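Local coordinates for GTP-binding protein (Pyrococcus horikoshii, PDB 1WXQ) that is of unknown function but probably binds GTP and hydrolyses nucleotide, as expected of an Obg-type GTPase with a C-terminal TGS domain, at residues E129-L134 with R242-I247; R156-K161 with P195-Q200; L189-D194 with Q200-A205; E230-L235 with V246-A251. One frame throughout, in Å; residues are numbered along the deposited sequence.

Contact 1 (E129-L134 with R242-I247); sequences EDIEFL and RGYIVI
Ile131 of helix 127-147 lies over one face of the Tyr244 ring, where the chain turns from helix 229-241 into strand 245-249. The fold is the P-loop GTPase domain, and here helix 127-147 packs on the turn that leads into strand 245-249 of its mixed sheet. CG2 of Ile131 does the touching. It stands anti to its own backbone N and reaches Tyr244 CE2 at 3.9 Å. The same methyl is 4.3 Å from the ring centroid and 24° off the ring normal, a CH-pi contact set toward the rim. The two side chains run past each other in opposite directions.

Arg242 can be followed outward. From CB and CG the chain runs extended to CD, then bends at chi3 (70°), which brings the guanidinium up to helix 127-147. NH1 lies in the plane of the Tyr244 ring at its edge and comes 4.4 Å from Ile131 CG2. It also forms a salt bridge with Glu239. NH2 comes 3.9 Å from Glu132 CG, against the aliphatic part of that side chain. The carboxylate of Glu132 forms its salt bridge with Arg136 through OE2, which stays 5.0 Å from Arg242 NH2. The salt-bridge partner of NH2 is instead Glu135, one residue beyond the segment. Glu135 also holds the ring: its OE2 is hydrogen-bonded to Tyr244 OH.

Contact 2 (R156-K161 with P195-Q200); sequences RIKLQK and PTKWSQ
Lys158 reaches across from the loop after helix 151-154 and lays its chain against Thr196. The partner segment is a short 3-10 turn, 195-197, in the loop before helix 200-214. Both loops belong to a helical part of the chain, far from its centre.

The packed side is apolar. Ile157 CG2 faces Pro195 CG at 4.4 Å, and both residues are buried. Leu164 and Ala154 also touch Pro195, so the proline ring sits among helices 151-154 and 164-171.

The other side is open to solvent and polar. Lys158 has CG anti to its backbone N (chi1 -173°), which sends an almost straight chain across Thr196 at about a right angle. Lys158 CD passes 4.0 Å from Thr196 CG2. The chain then bends at chi4, and NZ gives a weak hydrogen bond to Thr196 OG1 at 3.4 Å. The stronger partner of NZ is Asp194, by a salt bridge to OD2. Asp194 OD1 is hydrogen-bonded to Thr196 OG1, so the carboxylate serves both side chains. A valine in place of Thr196 would probably leave Asp194 OD1 without its hydroxyl partner and Lys158 NZ with one contact fewer.

Lys197 bends its end toward the same place. Its CE is 3.8 Å from Lys158 NZ, and the two NZ atoms are 4.4 Å apart. Both ammonium groups gather round the Asp194 carboxylate, whose negative charge probably lets them lie this near each other.

Contact 3 (L189-D194 with Q200-A205); sequences LNLPED and QDDLLA
Leu191 and Asp202 lie alongside each other, pointing opposite ways, one from the loop after helix 179-188 and the other from the first turn of helix 200-214. The leucine branch does the touching. With CG anti to the carbonyl carbon (chi1 -63°), the branch of Leu191 is sent to Asp202. Its CD2 lies 3.5 Å from Asp202 CB and 3.7 Å from Asp202 OD1. The aspartate carboxylate passes beside this methyl, and OD2 turns to the backbone N of Ser199, the N-cap residue whose own side chain caps the helix start. The pattern is consistent with a capping box, but the OD2 bond is modelled too short and its detail is doubtful.

Leu189 makes the second contact, one turn further along the helix. Its CD1 comes 3.7 Å from the backbone O of Ala205 and 4.3 Å from Ala205 CB. Here a leucine methyl lies against helix backbone as well as against a methyl.

The loop leaves helix 179-188 through a Schellman motif, with Asn190 as the C-prime residue at positive phi. The two leucines flank this residue, and both point toward helix 200-214. The contact thus joins the end of one helix to the start of the next. Trp198 also touches Leu191 from the connecting loop.

No hydrogen bond joins the two segments. Leucine methyls rest on Asp202 CB and the Ala205 backbone, so the chemistry across the contact is apolar.

Contact 4 (E230-L235 with V246-A251); sequences EQIKRL and VIPTSA
Helix 229-241 passes over strand 245-249 with its closest backbone approaches at Ile232 to Pro248, 6.8 Å between CA atoms, and Leu235 to Val246, 7.7 Å. These same two pairs bring the side chains together. Ile232 points toward the strand. Its CG2 is anti to the backbone N and comes 4.0 Å from Pro248 CB. The other branch ends at CD1, 4.2 Å from the same Pro248 CB. Both branches of the isoleucine therefore touch one ring carbon, and the two side chains cross at about a right angle.

The pieces belong to a right-handed beta-alpha-beta crossover: strand 217-222, helix 229-241, strand 245-249. Such a unit is a building block of the P-loop GTPase fold, and the helix covers the two parallel strands on one side. Val246 and Pro248 face that helix. Ile247, between them, points away and packs on helix 305-316.

Leu235 sits one turn after Ile232. Its CG is anti to the backbone N (chi1 171°), and this swings the branch to the strand. CD2 meets Val246 CG1 at 4.2 Å, again nearly at a right angle. Leu235 also touches Ala221 of the neighbouring strand and Val128 of helix 127-147. Beyond the apolar pairs, Thr249 OG1 donates to Pro248 O at 2.8 Å, from above the carbonyl plane.

Contacts 1 and 4 share strand 245-249 and lie on the GTPase sheet, their centres about 12 Å apart. Helices 127-147 and 229-241 meet there, with Ile131 CD1 3.9 Å from Leu235 CD1. Contact 4 is buried and purely apolar across its segments. Contact 1 is only partly buried and adds charged groups on its exposed side. Contacts 2 and 3 lie further out in the helical part and share Gln200. A salt bridge and the probable hydrogen bond from Trp198 to Pro192 join them. Contact 3 is a surface contact of leucine methyls, while contact 2 pairs a buried patch with an exposed polar edge. Contacts 2 and 4 do not touch, with centres about 45 Å apart.

Contact 1 (E129-L134 with R242-I247)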
loop_
_atom_site.group_PDB
_atom_site.type_symbol
_atom_site.label_atom_id
_atom_site.label_comp_id
_atom_site.label_asym_id
_atom_site.label_seq_id
_atom_site.Cartn_x
_atom_site.Cartn_y
_atom_site.Cartn_z
ATOM N N GLU A 129 6.914 10.949 -17.558
ATOM C CA GLU A 129 5.780 11.525 -18.254
ATOM C C GLU A 129 4.584 10.544 -18.195
ATOM O O GLU A 129 3.428 10.951 -18.267
ATOM C CB GLU A 129 6.078 11.854 -19.754
ATOM C CG GLU A 129 7.230 12.846 -19.945
ATOM C CD GLU A 129 6.838 14.298 -19.704
ATOM O OE1 GLU A 129 6.025 14.826 -20.497
ATOM O OE2 GLU A 129 7.348 14.913 -18.735
ATOM N N ASP A 130 4.875 9.253 -18.047
ATOM C CA ASP A 130 3.815 8.252 -17.934
ATOM C C ASP A 130 3.300 8.317 -16.518
ATOM O O ASP A 130 2.169 7.934 -16.244
ATOM C CB ASP A 130 4.336 6.834 -18.168
ATOM C CG ASP A 130 4.702 6.564 -19.615
ATOM O OD1 ASP A 130 3.820 6.685 -20.492
ATOM O OD2 ASP A 130 5.877 6.216 -19.874
ATOM N N ILE A 131 4.151 8.783 -15.609
ATOM C CA ILE A 131 3.775 8.884 -14.203
ATOM C C ILE A 131 2.732 9.972 -14.107
ATOM O O ILE A 131 1.688 9.807 -13.470
ATOM C CB ILE A 131 4.988 9.257 -13.325
ATOM C CG1 ILE A 131 6.059 8.179 -13.458
ATOM C CG2 ILE A 131 4.581 9.393 -11.872
ATOM C CD1 ILE A 131 7.252 8.412 -12.567
ATOM N N GLU A 132 3.020 11.088 -14.757
ATOM C CA GLU A 132 2.097 12.199 -14.752
ATOM C C GLU A 132 0.804 11.804 -15.468
ATOM O O GLU A 132 -0.283 12.186 -15.039
ATOM C CB GLU A 132 2.727 13.413 -15.421
ATOM C CG GLU A 132 2.597 14.660 -14.591
ATOM C CD GLU A 132 2.103 15.828 -15.395
ATOM O OE1 GLU A 132 2.787 16.202 -16.382
ATOM O OE2 GLU A 132 1.028 16.367 -15.036
ATOM N N PHE A 133 0.919 11.028 -16.544
ATOM C CA PHE A 133 -0.265 10.595 -17.274
ATOM C C PHE A 133 -1.235 9.932 -16.314
ATOM O O PHE A 133 -2.362 10.399 -16.144
ATOM C CB PHE A 133 0.082 9.598 -18.388
ATOM C CG PHE A 133 -1.133 9.057 -19.113
ATOM C CD1 PHE A 133 -1.748 9.789 -20.122
ATOM C CD2 PHE A 133 -1.691 7.834 -18.747
ATOM C CE1 PHE A 133 -2.908 9.317 -20.763
ATOM C CE2 PHE A 133 -2.854 7.351 -19.381
ATOM C CZ PHE A 133 -3.463 8.100 -20.393
ATOM N N LEU A 134 -0.790 8.841 -15.694
ATOM C CA LEU A 134 -1.611 8.092 -14.731
ATOM C C LEU A 134 -2.226 9.043 -13.692
ATOM O O LEU A 134 -3.415 8.984 -13.375
ATOM C CB LEU A 134 -0.743 7.057 -14.009
ATOM C CG LEU A 134 -1.375 5.710 -13.646
ATOM C CD1 LEU A 134 -0.640 5.152 -12.442
ATOM C CD2 LEU A 134 -2.854 5.856 -13.326
ATOM N N ARG A 242 8.638 15.122 -6.169
ATOM C CA ARG A 242 7.195 15.243 -6.389
ATOM C C ARG A 242 6.345 14.425 -5.427
ATOM O O ARG A 242 5.137 14.312 -5.615
ATOM C CB ARG A 242 6.836 14.836 -7.819
ATOM C CG ARG A 242 7.498 15.690 -8.874
ATOM C CD ARG A 242 7.081 15.290 -10.293
ATOM N NE ARG A 242 5.688 15.624 -10.591
ATOM C CZ ARG A 242 4.683 14.753 -10.568
ATOM N NH1 ARG A 242 4.909 13.481 -10.259
ATOM N NH2 ARG A 242 3.451 15.152 -10.865
ATOM N N GLY A 243 6.965 13.850 -4.403
ATOM C CA GLY A 243 6.210 13.063 -3.444
ATOM C C GLY A 243 6.017 11.604 -3.827
ATOM O O GLY A 243 5.071 10.950 -3.360
ATOM N N TYR A 244 6.911 11.091 -4.669
ATOM C CA TYR A 244 6.850 9.700 -5.112
ATOM C C TYR A 244 8.079 8.901 -4.714
ATOM O O TYR A 244 9.204 9.379 -4.827
ATOM C CB TYR A 244 6.726 9.620 -6.629
ATOM C CG TYR A 244 5.335 9.832 -7.162
ATOM C CD1 TYR A 244 4.319 8.898 -6.917
ATOM C CD2 TYR A 244 5.037 10.948 -7.936
ATOM C CE1 TYR A 244 3.044 9.073 -7.436
ATOM C CE2 TYR A 244 3.764 11.139 -8.457
ATOM C CZ TYR A 244 2.769 10.199 -8.208
ATOM O OH TYR A 244 1.506 10.377 -8.739
ATOM N N ILE A 245 7.850 7.680 -4.247
ATOM C CA ILE A 245 8.931 6.777 -3.888
ATOM C C ILE A 245 9.243 5.935 -5.129
ATOM O O ILE A 245 8.355 5.275 -5.666
ATOM C CB ILE A 245 8.505 5.826 -2.761
ATOM C CG1 ILE A 245 8.289 6.624 -1.473
ATOM C CG2 ILE A 245 9.537 4.715 -2.602
ATOM C CD1 ILE A 245 7.811 5.775 -0.302
ATOM N N VAL A 246 10.490 5.951 -5.590
ATOM C CA VAL A 246 10.849 5.170 -6.776
ATOM C C VAL A 246 11.940 4.151 -6.542
ATOM O O VAL A 246 13.028 4.492 -6.102
ATOM C CB VAL A 246 11.343 6.046 -7.928
ATOM C CG1 VAL A 246 11.719 5.159 -9.096
ATOM C CG2 VAL A 246 10.279 7.036 -8.325
ATOM N N ILE A 247 11.662 2.905 -6.890
ATOM C CA ILE A 247 12.627 1.839 -6.689
ATOM C C ILE A 247 12.932 1.033 -7.965
ATOM O O ILE A 247 12.026 0.601 -8.684
ATOM C CB ILE A 247 12.107 0.929 -5.542
ATOM C CG1 ILE A 247 12.066 1.763 -4.250
ATOM C CG2 ILE A 247 12.971 -0.332 -5.388
ATOM C CD1 ILE A 247 11.167 1.185 -3.156
#

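Contact 2 (R156-K161 with P195-Q200)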
loop_
_atom_site.group_PDB
_atom_site.type_symbol
_atom_site.label_atom_id
_atom_site.label_comp_id
_atom_site.label_asym_id
_atom_site.label_seq_id
_atom_site.Cartn_x
_atom_site.Cartn_y
_atom_site.Cartn_z
ATOM N N ARG A 156 -28.693 20.485 -1.824
ATOM C CA ARG A 156 -29.416 19.469 -1.061
ATOM C C ARG A 156 -28.827 19.268 0.342
ATOM O O ARG A 156 -28.906 18.198 0.930
ATOM C CB ARG A 156 -29.358 18.155 -1.842
ATOM C CG ARG A 156 -30.517 17.221 -1.494
ATOM C CD ARG A 156 -30.047 15.980 -0.728
ATOM N NE ARG A 156 -28.679 15.623 -1.116
ATOM C CZ ARG A 156 -28.233 14.404 -0.761
ATOM N NH1 ARG A 156 -29.022 13.577 -0.097
ATOM N NH2 ARG A 156 -26.990 14.035 -1.082
ATOM N N ILE A 157 -28.077 20.329 0.716
ATOM C CA ILE A 157 -27.167 20.155 1.846
ATOM C C ILE A 157 -26.895 21.476 2.570
ATOM O O ILE A 157 -26.396 21.521 3.686
ATOM C CB ILE A 157 -25.866 19.549 1.319
ATOM C CG1 ILE A 157 -26.126 18.120 0.833
ATOM C CG2 ILE A 157 -24.809 19.488 2.441
ATOM C CD1 ILE A 157 -25.024 17.681 0.011
ATOM N N LYS A 158 -27.204 22.581 1.862
ATOM C CA LYS A 158 -27.079 23.907 2.440
ATOM C C LYS A 158 -28.330 24.278 3.226
ATOM O O LYS A 158 -28.318 25.121 4.111
ATOM C CB LYS A 158 -26.859 24.902 1.303
ATOM C CG LYS A 158 -26.546 26.310 1.814
ATOM C CD LYS A 158 -27.005 27.396 0.841
ATOM C CE LYS A 158 -26.747 28.808 1.376
ATOM N NZ LYS A 158 -25.708 29.453 0.575
ATOM N N LEU A 159 -29.448 23.638 2.839
ATOM C CA LEU A 159 -30.693 23.860 3.558
ATOM C C LEU A 159 -31.062 22.640 4.399
ATOM O O LEU A 159 -31.572 22.737 5.508
ATOM C CB LEU A 159 -31.799 24.127 2.544
ATOM C CG LEU A 159 -33.158 24.356 3.195
ATOM C CD1 LEU A 159 -34.260 24.636 2.172
ATOM C CD2 LEU A 159 -33.622 23.145 4.003
ATOM N N GLN A 160 -30.825 21.449 3.812
ATOM C CA GLN A 160 -30.942 20.236 4.611
ATOM C C GLN A 160 -29.836 20.195 5.667
ATOM O O GLN A 160 -29.818 19.369 6.566
ATOM C CB GLN A 160 -30.837 19.025 3.678
ATOM C CG GLN A 160 -32.166 18.278 3.531
ATOM C CD GLN A 160 -31.962 17.031 2.700
ATOM O OE1 GLN A 160 -32.887 16.384 2.234
ATOM N NE2 GLN A 160 -30.669 16.689 2.546
ATOM N N LYS A 161 -28.862 21.113 5.496
ATOM C CA LYS A 161 -27.863 21.328 6.539
ATOM C C LYS A 161 -26.967 20.108 6.782
ATOM O O LYS A 161 -26.328 19.968 7.818
ATOM C CB LYS A 161 -28.602 21.670 7.834
ATOM C CG LYS A 161 -29.498 22.905 7.694
ATOM C CD LYS A 161 -28.698 24.209 7.673
ATOM C CE LYS A 161 -29.592 25.445 7.535
ATOM N NZ LYS A 161 -28.768 26.652 7.521
ATOM N N PRO A 195 -21.091 23.952 0.582
ATOM C CA PRO A 195 -20.633 23.537 -0.750
ATOM C C PRO A 195 -20.946 24.522 -1.883
ATOM O O PRO A 195 -20.130 24.714 -2.771
ATOM C CB PRO A 195 -21.301 22.174 -0.944
ATOM C CG PRO A 195 -22.534 22.254 -0.052
ATOM C CD PRO A 195 -22.006 22.959 1.170
ATOM N N THR A 196 -22.116 25.152 -1.846
ATOM C CA THR A 196 -22.504 26.110 -2.886
ATOM C C THR A 196 -21.436 27.176 -3.133
ATOM O O THR A 196 -21.452 27.852 -4.166
ATOM C CB THR A 196 -23.820 26.846 -2.536
ATOM O OG1 THR A 196 -23.586 27.759 -1.447
ATOM C CG2 THR A 196 -24.912 25.844 -2.158
ATOM N N LYS A 197 -20.526 27.340 -2.177
ATOM C CA LYS A 197 -19.449 28.316 -2.313
ATOM C C LYS A 197 -18.233 27.724 -3.052
ATOM O O LYS A 197 -17.369 28.462 -3.516
ATOM C CB LYS A 197 -19.009 28.821 -0.932
ATOM C CG LYS A 197 -20.040 29.728 -0.284
ATOM C CD LYS A 197 -21.079 30.257 -1.258
ATOM C CE LYS A 197 -22.333 30.695 -0.506
ATOM N NZ LYS A 197 -22.270 32.105 -0.001
ATOM N N TRP A 198 -18.172 26.397 -3.151
ATOM C CA TRP A 198 -17.070 25.706 -3.832
ATOM C C TRP A 198 -17.014 26.005 -5.329
ATOM O O TRP A 198 -18.043 25.951 -6.013
ATOM C CB TRP A 198 -17.197 24.184 -3.653
ATOM C CG TRP A 198 -16.800 23.681 -2.284
ATOM C CD1 TRP A 198 -17.053 24.289 -1.083
ATOM C CD2 TRP A 198 -16.117 22.455 -1.976
ATOM N NE1 TRP A 198 -16.572 23.521 -0.055
ATOM C CE2 TRP A 198 -15.995 22.389 -0.569
ATOM C CE3 TRP A 198 -15.600 21.404 -2.750
ATOM C CZ2 TRP A 198 -15.375 21.309 0.083
ATOM C CZ3 TRP A 198 -14.986 20.333 -2.103
ATOM C CH2 TRP A 198 -14.881 20.297 -0.700
ATOM N N SER A 199 -15.810 26.300 -5.831
ATOM C CA SER A 199 -15.605 26.579 -7.248
ATOM C C SER A 199 -15.014 25.344 -7.942
ATOM O O SER A 199 -14.644 24.383 -7.284
ATOM C CB SER A 199 -14.659 27.766 -7.439
ATOM O OG SER A 199 -13.296 27.388 -7.291
ATOM N N GLN A 200 -14.937 25.369 -9.270
ATOM C CA GLN A 200 -14.379 24.238 -10.006
ATOM C C GLN A 200 -12.937 24.041 -9.599
ATOM O O GLN A 200 -12.475 22.915 -9.468
ATOM C CB GLN A 200 -14.478 24.474 -11.511
ATOM C CG GLN A 200 -15.895 24.404 -11.996
ATOM C CD GLN A 200 -16.546 23.071 -11.668
ATOM O OE1 GLN A 200 -15.869 22.045 -11.589
ATOM N NE2 GLN A 200 -17.863 23.082 -11.460
#

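Contact 3 (L189-D194 with Q200-A205)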
loop_
_atom_site.group_PDB
_atom_site.type_symbol
_atom_site.label_atom_id
_atom_site.label_comp_id
_atom_site.label_asym_id
_atom_site.label_seq_id
_atom_site.Cartn_x
_atom_site.Cartn_y
_atom_site.Cartn_z
ATOM N N LEU A 189 -7.163 22.815 2.509
ATOM C CA LEU A 189 -7.309 23.755 1.405
ATOM C C LEU A 189 -8.316 24.853 1.734
ATOM O O LEU A 189 -8.932 25.384 0.795
ATOM C CB LEU A 189 -7.761 23.011 0.146
ATOM C CG LEU A 189 -6.919 21.837 -0.358
ATOM C CD1 LEU A 189 -7.659 21.112 -1.466
ATOM C CD2 LEU A 189 -5.571 22.348 -0.858
ATOM N N ASN A 190 -8.456 25.164 3.019
ATOM C CA ASN A 190 -9.371 26.212 3.466
ATOM C C ASN A 190 -10.683 26.198 2.697
ATOM O O ASN A 190 -11.145 27.213 2.210
ATOM C CB ASN A 190 -8.704 27.574 3.250
ATOM C CG ASN A 190 -7.607 27.791 4.253
ATOM O OD1 ASN A 190 -7.705 27.423 5.415
ATOM N ND2 ASN A 190 -6.562 28.500 3.789
ATOM N N LEU A 191 -11.273 25.007 2.545
ATOM C CA LEU A 191 -12.576 25.007 1.891
ATOM C C LEU A 191 -13.717 25.200 2.894
ATOM O O LEU A 191 -13.564 25.010 4.094
ATOM C CB LEU A 191 -12.744 23.672 1.162
ATOM C CG LEU A 191 -11.709 23.477 0.053
ATOM C CD1 LEU A 191 -11.532 22.005 -0.328
ATOM C CD2 LEU A 191 -12.075 24.212 -1.237
ATOM N N PRO A 192 -14.857 25.711 2.370
ATOM C CA PRO A 192 -16.002 26.079 3.185
ATOM C C PRO A 192 -16.948 24.895 3.404
ATOM O O PRO A 192 -17.042 23.988 2.591
ATOM C CB PRO A 192 -16.750 27.155 2.404
ATOM C CG PRO A 192 -16.437 26.954 0.920
ATOM C CD PRO A 192 -15.141 26.013 0.972
ATOM N N GLU A 193 -17.667 24.992 4.516
ATOM C CA GLU A 193 -18.674 23.999 4.867
ATOM C C GLU A 193 -19.884 24.132 3.941
ATOM O O GLU A 193 -20.645 23.176 3.750
ATOM C CB GLU A 193 -19.097 24.183 6.324
ATOM C CG GLU A 193 -17.955 23.997 7.308
ATOM C CD GLU A 193 -18.279 24.544 8.681
ATOM O OE1 GLU A 193 -18.539 25.770 8.786
ATOM O OE2 GLU A 193 -18.273 23.750 9.652
ATOM N N ASP A 194 -20.063 25.318 3.369
ATOM C CA ASP A 194 -21.170 25.540 2.442
ATOM C C ASP A 194 -20.684 25.130 1.061
ATOM O O ASP A 194 -19.935 25.856 0.424
ATOM C CB ASP A 194 -21.576 27.018 2.421
ATOM C CG ASP A 194 -22.814 27.272 1.574
ATOM O OD1 ASP A 194 -23.245 26.347 0.849
ATOM O OD2 ASP A 194 -23.355 28.400 1.630
ATOM N N GLN A 200 -14.937 25.369 -9.270
ATOM C CA GLN A 200 -14.379 24.238 -10.006
ATOM C C GLN A 200 -12.937 24.041 -9.599
ATOM O O GLN A 200 -12.475 22.915 -9.468
ATOM C CB GLN A 200 -14.478 24.474 -11.511
ATOM C CG GLN A 200 -15.895 24.404 -11.996
ATOM C CD GLN A 200 -16.546 23.071 -11.668
ATOM O OE1 GLN A 200 -15.869 22.045 -11.589
ATOM N NE2 GLN A 200 -17.863 23.082 -11.460
ATOM N N ASP A 201 -12.234 25.148 -9.385
ATOM C CA ASP A 201 -10.841 25.090 -8.973
ATOM C C ASP A 201 -10.751 24.358 -7.662
ATOM O O ASP A 201 -9.809 23.585 -7.443
ATOM C CB ASP A 201 -10.259 26.491 -8.823
ATOM C CG ASP A 201 -9.992 27.151 -10.162
ATOM O OD1 ASP A 201 -8.942 26.862 -10.796
ATOM O OD2 ASP A 201 -10.851 27.952 -10.585
ATOM N N ASP A 202 -11.729 24.607 -6.792
ATOM C CA ASP A 202 -11.782 23.952 -5.485
ATOM C C ASP A 202 -11.989 22.454 -5.659
ATOM O O ASP A 202 -11.367 21.642 -4.988
ATOM C CB ASP A 202 -12.937 24.513 -4.648
ATOM C CG ASP A 202 -12.836 26.011 -4.446
ATOM O OD1 ASP A 202 -11.728 26.495 -4.179
ATOM O OD2 ASP A 202 -13.870 26.707 -4.545
ATOM N N LEU A 203 -12.867 22.094 -6.577
ATOM C CA LEU A 203 -13.152 20.702 -6.822
ATOM C C LEU A 203 -11.956 19.901 -7.343
ATOM O O LEU A 203 -11.608 18.850 -6.788
ATOM C CB LEU A 203 -14.334 20.596 -7.769
ATOM C CG LEU A 203 -15.685 20.857 -7.110
ATOM C CD1 LEU A 203 -16.786 20.996 -8.159
ATOM C CD2 LEU A 203 -15.977 19.707 -6.175
ATOM N N LEU A 204 -11.319 20.394 -8.398
ATOM C CA LEU A 204 -10.168 19.696 -8.964
ATOM C C LEU A 204 -9.053 19.607 -7.903
ATOM O O LEU A 204 -8.437 18.545 -7.694
ATOM C CB LEU A 204 -9.678 20.439 -10.206
ATOM C CG LEU A 204 -8.416 19.885 -10.842
ATOM C CD1 LEU A 204 -8.576 18.404 -11.055
ATOM C CD2 LEU A 204 -8.159 20.593 -12.174
ATOM N N ALA A 205 -8.816 20.723 -7.220
ATOM C CA ALA A 205 -7.790 20.761 -6.185
ATOM C C ALA A 205 -8.155 19.789 -5.070
ATOM O O ALA A 205 -7.300 19.090 -4.529
ATOM C CB ALA A 205 -7.662 22.167 -5.620
#

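Contact 4 (E230-L235 with V246-A251)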
loop_
_atom_site.group_PDB
_atom_site.type_symbol
_atom_site.label_atom_id
_atom_site.label_comp_id
_atom_site.label_asym_id
_atom_site.label_seq_id
_atom_site.Cartn_x
_atom_site.Cartn_y
_atom_site.Cartn_z
ATOM N N GLU A 230 22.623 6.040 -14.160
ATOM C CA GLU A 230 22.316 7.423 -14.505
ATOM C C GLU A 230 20.832 7.601 -14.828
ATOM O O GLU A 230 20.177 8.546 -14.407
ATOM C CB GLU A 230 23.163 7.810 -15.717
ATOM C CG GLU A 230 22.926 9.254 -16.157
ATOM C CD GLU A 230 23.958 9.636 -17.194
ATOM O OE1 GLU A 230 24.115 8.905 -18.162
ATOM O OE2 GLU A 230 24.605 10.668 -17.020
ATOM N N GLN A 231 20.313 6.665 -15.643
ATOM C CA GLN A 231 18.902 6.711 -16.001
ATOM C C GLN A 231 18.008 6.529 -14.773
ATOM O O GLN A 231 17.019 7.224 -14.584
ATOM C CB GLN A 231 18.629 5.597 -17.013
ATOM C CG GLN A 231 18.475 6.128 -18.438
ATOM C CD GLN A 231 18.657 4.993 -19.419
ATOM O OE1 GLN A 231 19.253 3.965 -19.141
ATOM N NE2 GLN A 231 18.112 5.228 -20.629
ATOM N N ILE A 232 18.375 5.522 -13.960
ATOM C CA ILE A 232 17.582 5.225 -12.771
ATOM C C ILE A 232 17.603 6.383 -11.771
ATOM O O ILE A 232 16.572 6.891 -11.351
ATOM C CB ILE A 232 18.152 3.964 -12.122
ATOM C CG1 ILE A 232 17.891 2.747 -13.013
ATOM C CG2 ILE A 232 17.460 3.713 -10.769
ATOM C CD1 ILE A 232 18.688 1.520 -12.570
ATOM N N LYS A 233 18.819 6.780 -11.387
ATOM C CA LYS A 233 19.039 7.855 -10.418
ATOM C C LYS A 233 18.346 9.140 -10.848
ATOM O O LYS A 233 17.941 9.944 -10.017
ATOM C CB LYS A 233 20.541 8.123 -10.238
ATOM C CG LYS A 233 20.851 9.204 -9.208
ATOM C CD LYS A 233 22.342 9.580 -9.123
ATOM C CE LYS A 233 23.121 8.708 -8.147
ATOM N NZ LYS A 233 23.275 7.287 -8.599
ATOM N N ARG A 234 18.191 9.329 -12.148
ATOM C CA ARG A 234 17.598 10.565 -12.633
ATOM C C ARG A 234 16.095 10.595 -12.361
ATOM O O ARG A 234 15.524 11.598 -11.953
ATOM C CB ARG A 234 17.857 10.650 -14.136
ATOM C CG ARG A 234 17.374 11.966 -14.738
ATOM C CD ARG A 234 17.713 12.069 -16.230
ATOM N NE ARG A 234 17.098 10.964 -16.974
ATOM C CZ ARG A 234 17.812 10.435 -17.986
ATOM N NH1 ARG A 234 19.017 10.905 -18.259
ATOM N NH2 ARG A 234 17.310 9.426 -18.701
ATOM N N LEU A 235 15.451 9.447 -12.646
ATOM C CA LEU A 235 14.015 9.352 -12.424
ATOM C C LEU A 235 13.681 9.334 -10.933
ATOM O O LEU A 235 12.705 9.918 -10.482
ATOM C CB LEU A 235 13.515 8.068 -13.087
ATOM C CG LEU A 235 12.063 7.748 -12.722
ATOM C CD1 LEU A 235 11.069 8.689 -13.407
ATOM C CD2 LEU A 235 11.651 6.330 -13.116
ATOM N N VAL A 246 10.490 5.951 -5.590
ATOM C CA VAL A 246 10.849 5.170 -6.776
ATOM C C VAL A 246 11.940 4.151 -6.542
ATOM O O VAL A 246 13.028 4.492 -6.102
ATOM C CB VAL A 246 11.343 6.046 -7.928
ATOM C CG1 VAL A 246 11.719 5.159 -9.096
ATOM C CG2 VAL A 246 10.279 7.036 -8.325
ATOM N N ILE A 247 11.662 2.905 -6.890
ATOM C CA ILE A 247 12.627 1.839 -6.689
ATOM C C ILE A 247 12.932 1.033 -7.965
ATOM O O ILE A 247 12.026 0.601 -8.684
ATOM C CB ILE A 247 12.107 0.929 -5.542
ATOM C CG1 ILE A 247 12.066 1.763 -4.250
ATOM C CG2 ILE A 247 12.971 -0.332 -5.388
ATOM C CD1 ILE A 247 11.167 1.185 -3.156
ATOM N N PRO A 248 14.226 0.870 -8.291
ATOM C CA PRO A 248 14.594 0.103 -9.491
ATOM C C PRO A 248 14.083 -1.315 -9.308
ATOM O O PRO A 248 13.942 -1.789 -8.177
ATOM C CB PRO A 248 16.118 0.204 -9.524
ATOM C CG PRO A 248 16.490 0.506 -8.118
ATOM C CD PRO A 248 15.420 1.447 -7.655
ATOM N N THR A 249 13.820 -2.006 -10.409
ATOM C CA THR A 249 13.241 -3.329 -10.308
ATOM C C THR A 249 13.400 -4.186 -11.571
ATOM O O THR A 249 13.407 -3.661 -12.695
ATOM C CB THR A 249 11.736 -3.151 -9.957
ATOM O OG1 THR A 249 11.566 -3.199 -8.532
ATOM C CG2 THR A 249 10.880 -4.177 -10.636
ATOM N N SER A 250 13.524 -5.501 -11.372
ATOM C CA SER A 250 13.656 -6.450 -12.469
ATOM C C SER A 250 12.639 -7.564 -12.251
ATOM O O SER A 250 12.938 -8.615 -11.657
ATOM C CB SER A 250 15.078 -7.034 -12.525
ATOM O OG SER A 250 16.021 -6.071 -12.984
ATOM N N ALA A 251 11.430 -7.326 -12.750
ATOM C CA ALA A 251 10.341 -8.268 -12.591
ATOM C C ALA A 251 10.614 -9.648 -13.177
ATOM O O ALA A 251 10.452 -10.656 -12.479
ATOM C CB ALA A 251 9.051 -7.673 -13.186
#